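Local coordinates for mandelate racemase/muconate lactonizing enzyme (Polaromonas sp., PDB 2OG9), which belongs to the enolase superfamily and probably abstracts a proton next to a substrate carboxylate, as mandelate racemase does, at residues Ile49-Ile54 with Glu341-Glu346; Lys97-Leu102 with Gln117-Phe122. All blocks are in the same frame, centred on the assembly; numbering follows the deposited sequence.

Interaction 1. Residues Ile49-Ile54 with Glu341-Glu346; sequences ILFAEI and EPLFNE
Ile49 and Phe51 meet Leu343 and Phe344 in a buried, wholly apolar contact between the two domains of the enolase-superfamily fold. Ile49 and Phe51 project from one side of strand 46-56, in the antiparallel sheet of the N-terminal domain. Leu343 ends a short 3-10 turn, and Phe344 follows it, in the loop between strands 333-335 and 350-351. The backbones stay well apart, with Ile49 CA 9.3 Å from Leu343 CA, so side chains alone bridge the gap.

Leu343 sets one methyl against two neighbours. The Leu343 and Ile49 side chains reach toward each other, and Leu343 CD1 meets Ile49 CG1 at 3.7 Å. The same CD1 lies 3.8 Å from Phe51 CZ. Ile49 holds CG1 beside its backbone N (chi1 -52°), which leaves CG2 to lie 3.6 Å above one face of the Phe51 ring, toward its rim. Phe344 comes to the edge of that ring, its CE1 3.7 Å from Phe51 CE1, and the two side chains run at a slant to each other. On the other segment, Leu343 CB sits over the centre of one face of the Phe344 ring, 3.9 Å above its plane. The turn is closed by a backbone bond from Phe344 N to Glu341 O. Leu367 and Phe65 also pack on Phe51.

With an alanine in place of Phe51, Leu343 CD1 and the Phe344 ring would probably lose their shared partner, and a gap would open between strand and loop. The contact contains neither charge nor cross-segment hydrogen bond. Its hold therefore probably rests on close fit and on keeping four apolar side chains from water.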
loop_
_atom_site.group_PDB
_atom_site.type_symbol
_atom_site.label_atom_id
_atom_site.label_comp_id
_atom_site.label_asym_id
_atom_site.label_seq_id
_atom_site.Cartn_x
_atom_site.Cartn_y
_atom_site.Cartn_z
ATOM N N ILE A 49 18.065 21.864 -35.681
ATOM C CA ILE A 49 16.627 22.093 -35.631
ATOM C C ILE A 49 15.946 21.382 -36.795
ATOM O O ILE A 49 16.382 21.504 -37.936
ATOM C CB ILE A 49 16.287 23.605 -35.750
ATOM C CG1 ILE A 49 17.091 24.423 -34.731
ATOM C CG2 ILE A 49 14.791 23.810 -35.570
ATOM C CD1 ILE A 49 16.727 24.168 -33.286
ATOM N N LEU A 50 14.891 20.627 -36.509
ATOM C CA LEU A 50 14.152 19.951 -37.572
ATOM C C LEU A 50 12.860 20.714 -37.823
ATOM O O LEU A 50 11.980 20.755 -36.968
ATOM C CB LEU A 50 13.814 18.505 -37.186
ATOM C CG LEU A 50 12.837 17.812 -38.145
ATOM C CD1 LEU A 50 13.496 17.655 -39.505
ATOM C CD2 LEU A 50 12.420 16.458 -37.589
ATOM N N PHE A 51 12.754 21.342 -38.990
ATOM C CA PHE A 51 11.551 22.082 -39.336
ATOM C C PHE A 51 10.632 21.226 -40.198
ATOM O O PHE A 51 11.090 20.495 -41.077
ATOM C CB PHE A 51 11.903 23.357 -40.112
ATOM C CG PHE A 51 12.465 24.458 -39.260
ATOM C CD1 PHE A 51 11.666 25.106 -38.322
ATOM C CD2 PHE A 51 13.796 24.849 -39.397
ATOM C CE1 PHE A 51 12.187 26.133 -37.527
ATOM C CE2 PHE A 51 14.326 25.872 -38.606
ATOM C CZ PHE A 51 13.517 26.513 -37.671
ATOM N N ALA A 52 9.335 21.311 -39.927
ATOM C CA ALA A 52 8.341 20.587 -40.702
ATOM C C ALA A 52 7.320 21.606 -41.176
ATOM O O ALA A 52 6.828 22.426 -40.388
ATOM C CB ALA A 52 7.658 19.523 -39.849
ATOM N N GLU A 53 7.031 21.569 -42.473
ATOM C CA GLU A 53 6.052 22.461 -43.080
ATOM C C GLU A 53 4.977 21.568 -43.675
ATOM O O GLU A 53 5.278 20.581 -44.354
ATOM C CB GLU A 53 6.700 23.303 -44.181
ATOM C CG GLU A 53 7.701 24.329 -43.669
ATOM C CD GLU A 53 8.545 24.919 -44.787
ATOM O OE1 GLU A 53 9.667 24.419 -45.024
ATOM O OE2 GLU A 53 8.078 25.875 -45.439
ATOM N N ILE A 54 3.724 21.908 -43.402
ATOM C CA ILE A 54 2.594 21.134 -43.893
ATOM C C ILE A 54 1.590 22.062 -44.568
ATOM O O ILE A 54 1.273 23.138 -44.047
ATOM C CB ILE A 54 1.890 20.383 -42.726
ATOM C CG1 ILE A 54 2.859 19.382 -42.085
ATOM C CG2 ILE A 54 0.656 19.653 -43.233
ATOM C CD1 ILE A 54 2.274 18.656 -40.873
ATOM N N GLU A 341 16.088 32.871 -31.710
ATOM C CA GLU A 341 15.604 34.045 -32.440
ATOM C C GLU A 341 16.017 34.183 -33.912
ATOM O O GLU A 341 15.192 34.538 -34.746
ATOM C CB GLU A 341 15.975 35.325 -31.678
ATOM C CG GLU A 341 15.352 35.394 -30.290
ATOM C CD GLU A 341 15.570 36.732 -29.605
ATOM O OE1 GLU A 341 16.684 37.288 -29.719
ATOM O OE2 GLU A 341 14.630 37.220 -28.942
ATOM N N PRO A 342 17.291 33.907 -34.252
ATOM C CA PRO A 342 17.745 34.024 -35.645
ATOM C C PRO A 342 16.957 33.180 -36.653
ATOM O O PRO A 342 16.968 33.464 -37.849
ATOM C CB PRO A 342 19.206 33.579 -35.572
ATOM C CG PRO A 342 19.612 33.966 -34.204
ATOM C CD PRO A 342 18.418 33.557 -33.373
ATOM N N LEU A 343 16.281 32.146 -36.168
ATOM C CA LEU A 343 15.516 31.255 -37.038
ATOM C C LEU A 343 14.176 31.822 -37.477
ATOM O O LEU A 343 13.615 31.386 -38.481
ATOM C CB LEU A 343 15.247 29.926 -36.324
ATOM C CG LEU A 343 16.413 29.076 -35.818
ATOM C CD1 LEU A 343 15.857 27.929 -34.981
ATOM C CD2 LEU A 343 17.227 28.542 -36.990
ATOM N N PHE A 344 13.661 32.784 -36.718
ATOM C CA PHE A 344 12.355 33.361 -36.997
ATOM C C PHE A 344 12.348 34.865 -37.257
ATOM O O PHE A 344 13.289 35.572 -36.913
ATOM C CB PHE A 344 11.428 33.048 -35.826
ATOM C CG PHE A 344 11.505 31.618 -35.370
ATOM C CD1 PHE A 344 11.129 30.583 -36.222
ATOM C CD2 PHE A 344 11.987 31.303 -34.104
ATOM C CE1 PHE A 344 11.234 29.250 -35.821
ATOM C CE2 PHE A 344 12.097 29.972 -33.691
ATOM C CZ PHE A 344 11.720 28.944 -34.554
ATOM N N ASN A 345 11.261 35.336 -37.859
ATOM C CA ASN A 345 11.095 36.748 -38.175
ATOM C C ASN A 345 10.363 37.464 -37.054
ATOM O O ASN A 345 10.309 38.690 -37.031
ATOM C CB ASN A 345 10.295 36.902 -39.466
ATOM C CG ASN A 345 10.982 36.268 -40.649
ATOM O OD1 ASN A 345 10.370 35.512 -41.411
ATOM N ND2 ASN A 345 12.260 36.570 -40.815
ATOM N N GLU A 346 9.812 36.694 -36.120
ATOM C CA GLU A 346 9.055 37.251 -35.001
ATOM C C GLU A 346 9.846 37.224 -33.694
ATOM O O GLU A 346 10.841 36.516 -33.581
ATOM C CB GLU A 346 7.747 36.477 -34.823
ATOM C CG GLU A 346 6.824 36.471 -36.046
ATOM C CD GLU A 346 7.305 35.556 -37.157
ATOM O OE1 GLU A 346 8.181 34.701 -36.901
ATOM O OE2 GLU A 346 6.796 35.676 -38.291
#

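Interaction 2. Residues Lys97-Leu102 with Gln117-Phe122; sequences KLWDKL and QAIGAF
Ile119 lies between Trp99 and Leu102 and splits its branches between them. Its CG2 rests over one face of the indole, while CG1 and CD1 run to Leu102. The Trp99 and Ile119 side chains cross at about a right angle. The CG2 methyl of Ile119 lies 3.6 Å from the centroid of the five-membered ring of Trp99 and 22° off the ring normal, a CH-pi contact. The methyl is nearest the pyrrole rim, with CG2 3.4 Å from Trp99 CD1. Trp99 starts out beside the partner helix rather than straight at it. A chi1 of -166°, which puts CG anti to the backbone N, carries the indole across to Ile119. Its NE1 is hydrogen-bonded to Gly293 O, which should limit rotation of the ring.

The other branch of Ile119 reaches the backbone of helix 95-104. Its CD1 is 3.6 Å from Leu102 C, and its CG1 is 3.8 Å from Leu102 CB. Leu102 then points CD1 at Phe122, one turn along the second helix. That methyl is 3.8 Å from Phe122 CD2, and these two side chains also cross at about a right angle. Ile83 of helix 73-83 packs on both Leu102 and Ile119, and Ala80 packs on Phe122.

The two helical segments run roughly antiparallel, at 147°, with axes 10.2 Å apart at closest approach. Trp99 and Ile119 have the nearest CA pair, at 6.7 Å. This is ordinary apolar helix packing, with the indole also tied to Gly293 in the C-terminal family region. It belongs to the helical part of the N-terminal capping domain of the enolase superfamily, where antiparallel helices pack beside a three-stranded meander.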
loop_
_atom_site.group_PDB
_atom_site.type_symbol
_atom_site.label_atom_id
_atom_site.label_comp_id
_atom_site.label_asym_id
_atom_site.label_seq_id
_atom_site.Cartn_x
_atom_site.Cartn_y
_atom_site.Cartn_z
ATOM N N LYS A 97 -4.777 11.352 -33.809
ATOM C CA LYS A 97 -4.892 10.179 -34.671
ATOM C C LYS A 97 -3.649 10.020 -35.554
ATOM O O LYS A 97 -3.114 8.917 -35.689
ATOM C CB LYS A 97 -6.140 10.303 -35.556
ATOM C CG LYS A 97 -6.424 9.063 -36.400
ATOM C CD LYS A 97 -7.605 9.268 -37.353
ATOM C CE LYS A 97 -7.233 10.182 -38.510
ATOM N NZ LYS A 97 -8.351 10.353 -39.491
ATOM N N LEU A 98 -3.202 11.124 -36.151
ATOM C CA LEU A 98 -2.026 11.120 -37.014
ATOM C C LEU A 98 -0.743 10.910 -36.221
ATOM O O LEU A 98 0.220 10.344 -36.736
ATOM C CB LEU A 98 -1.941 12.426 -37.810
ATOM C CG LEU A 98 -3.017 12.575 -38.894
ATOM C CD1 LEU A 98 -2.885 13.924 -39.591
ATOM C CD2 LEU A 98 -2.875 11.443 -39.900
ATOM N N TRP A 99 -0.714 11.385 -34.980
ATOM C CA TRP A 99 0.464 11.183 -34.133
ATOM C C TRP A 99 0.609 9.656 -33.992
ATOM O O TRP A 99 1.700 9.097 -34.162
ATOM C CB TRP A 99 0.253 11.808 -32.748
ATOM C CG TRP A 99 1.526 11.940 -31.935
ATOM C CD1 TRP A 99 2.349 13.029 -31.872
ATOM C CD2 TRP A 99 2.128 10.935 -31.103
ATOM N NE1 TRP A 99 3.424 12.765 -31.052
ATOM C CE2 TRP A 99 3.314 11.488 -30.569
ATOM C CE3 TRP A 99 1.781 9.620 -30.760
ATOM C CZ2 TRP A 99 4.155 10.774 -29.708
ATOM C CZ3 TRP A 99 2.616 8.910 -29.904
ATOM C CH2 TRP A 99 3.792 9.491 -29.389
ATOM N N ASP A 100 -0.507 8.990 -33.694
ATOM C CA ASP A 100 -0.527 7.530 -33.538
ATOM C C ASP A 100 -0.182 6.802 -34.837
ATOM O O ASP A 100 0.542 5.805 -34.821
ATOM C CB ASP A 100 -1.902 7.042 -33.054
ATOM C CG ASP A 100 -2.209 7.458 -31.623
ATOM O OD1 ASP A 100 -1.279 7.866 -30.894
ATOM O OD2 ASP A 100 -3.388 7.357 -31.220
ATOM N N LYS A 101 -0.703 7.287 -35.963
ATOM C CA LYS A 101 -0.415 6.649 -37.243
ATOM C C LYS A 101 1.082 6.702 -37.550
ATOM O O LYS A 101 1.669 5.709 -37.982
ATOM C CB LYS A 101 -1.196 7.325 -38.384
ATOM C CG LYS A 101 -0.932 6.687 -39.744
ATOM C CD LYS A 101 -1.557 7.469 -40.901
ATOM C CE LYS A 101 -1.202 6.819 -42.243
ATOM N NZ LYS A 101 -1.742 7.548 -43.430
ATOM N N LEU A 102 1.707 7.854 -37.326
ATOM C CA LEU A 102 3.137 7.981 -37.598
ATOM C C LEU A 102 3.960 7.143 -36.629
ATOM O O LEU A 102 5.016 6.613 -36.991
ATOM C CB LEU A 102 3.573 9.446 -37.519
ATOM C CG LEU A 102 3.056 10.358 -38.639
ATOM C CD1 LEU A 102 3.701 11.728 -38.509
ATOM C CD2 LEU A 102 3.372 9.755 -39.997
ATOM N N GLN A 117 10.265 12.403 -31.613
ATOM C CA GLN A 117 10.663 13.810 -31.687
ATOM C C GLN A 117 10.473 14.250 -33.138
ATOM O O GLN A 117 10.076 15.380 -33.414
ATOM C CB GLN A 117 12.118 13.979 -31.235
ATOM C CG GLN A 117 12.310 13.540 -29.785
ATOM C CD GLN A 117 13.737 13.664 -29.279
ATOM O OE1 GLN A 117 14.697 13.677 -30.059
ATOM N NE2 GLN A 117 13.883 13.723 -27.953
ATOM N N ALA A 118 10.741 13.343 -34.070
ATOM C CA ALA A 118 10.544 13.646 -35.484
ATOM C C ALA A 118 9.039 13.863 -35.678
ATOM O O ALA A 118 8.603 14.821 -36.327
ATOM C CB ALA A 118 11.037 12.480 -36.339
ATOM N N ILE A 119 8.246 12.970 -35.099
ATOM C CA ILE A 119 6.793 13.071 -35.186
ATOM C C ILE A 119 6.335 14.419 -34.614
ATOM O O ILE A 119 5.429 15.059 -35.149
ATOM C CB ILE A 119 6.118 11.903 -34.410
ATOM C CG1 ILE A 119 6.359 10.583 -35.153
ATOM C CG2 ILE A 119 4.627 12.159 -34.246
ATOM C CD1 ILE A 119 5.818 9.344 -34.419
ATOM N N GLY A 120 6.980 14.842 -33.532
ATOM C CA GLY A 120 6.640 16.102 -32.890
ATOM C C GLY A 120 6.747 17.323 -33.788
ATOM O O GLY A 120 5.986 18.271 -33.621
ATOM N N ALA A 121 7.687 17.320 -34.727
ATOM C CA ALA A 121 7.829 18.460 -35.630
ATOM C C ALA A 121 6.552 18.593 -36.451
ATOM O O ALA A 121 6.056 19.708 -36.672
ATOM C CB ALA A 121 9.030 18.270 -36.549
ATOM N N PHE A 122 6.021 17.451 -36.895
ATOM C CA PHE A 122 4.795 17.427 -37.685
ATOM C C PHE A 122 3.616 17.799 -36.792
ATOM O O PHE A 122 2.739 18.562 -37.187
ATOM C CB PHE A 122 4.549 16.025 -38.274
ATOM C CG PHE A 122 5.614 15.562 -39.237
ATOM C CD1 PHE A 122 5.873 16.271 -40.404
ATOM C CD2 PHE A 122 6.362 14.417 -38.970
ATOM C CE1 PHE A 122 6.868 15.846 -41.294
ATOM C CE2 PHE A 122 7.360 13.983 -39.853
ATOM C CZ PHE A 122 7.612 14.702 -41.017
#

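How the interactions relate
From the N terminus, strand 15-26 comes before strand 46-56, which supplies the first half of interaction 1. The chain then passes strand 61-69 and helix 73-83 before helix 95-104. Interaction 2 joins that helix to helix 114-133, closing a short loop with 14 residues between its segments. Interaction 1 closes only after the chain has run through the barrel domain to the loop holding Glu341-Glu346, so interaction 2 lies within its span. The smaller loop ties helices within the N-terminal domain; the larger ties that domain's sheet to the C-terminal domain. Their centres are 18 Å apart, but strand and helix touch: Ala52 packs on Ala121 and Phe122, and Ile54 on Phe122.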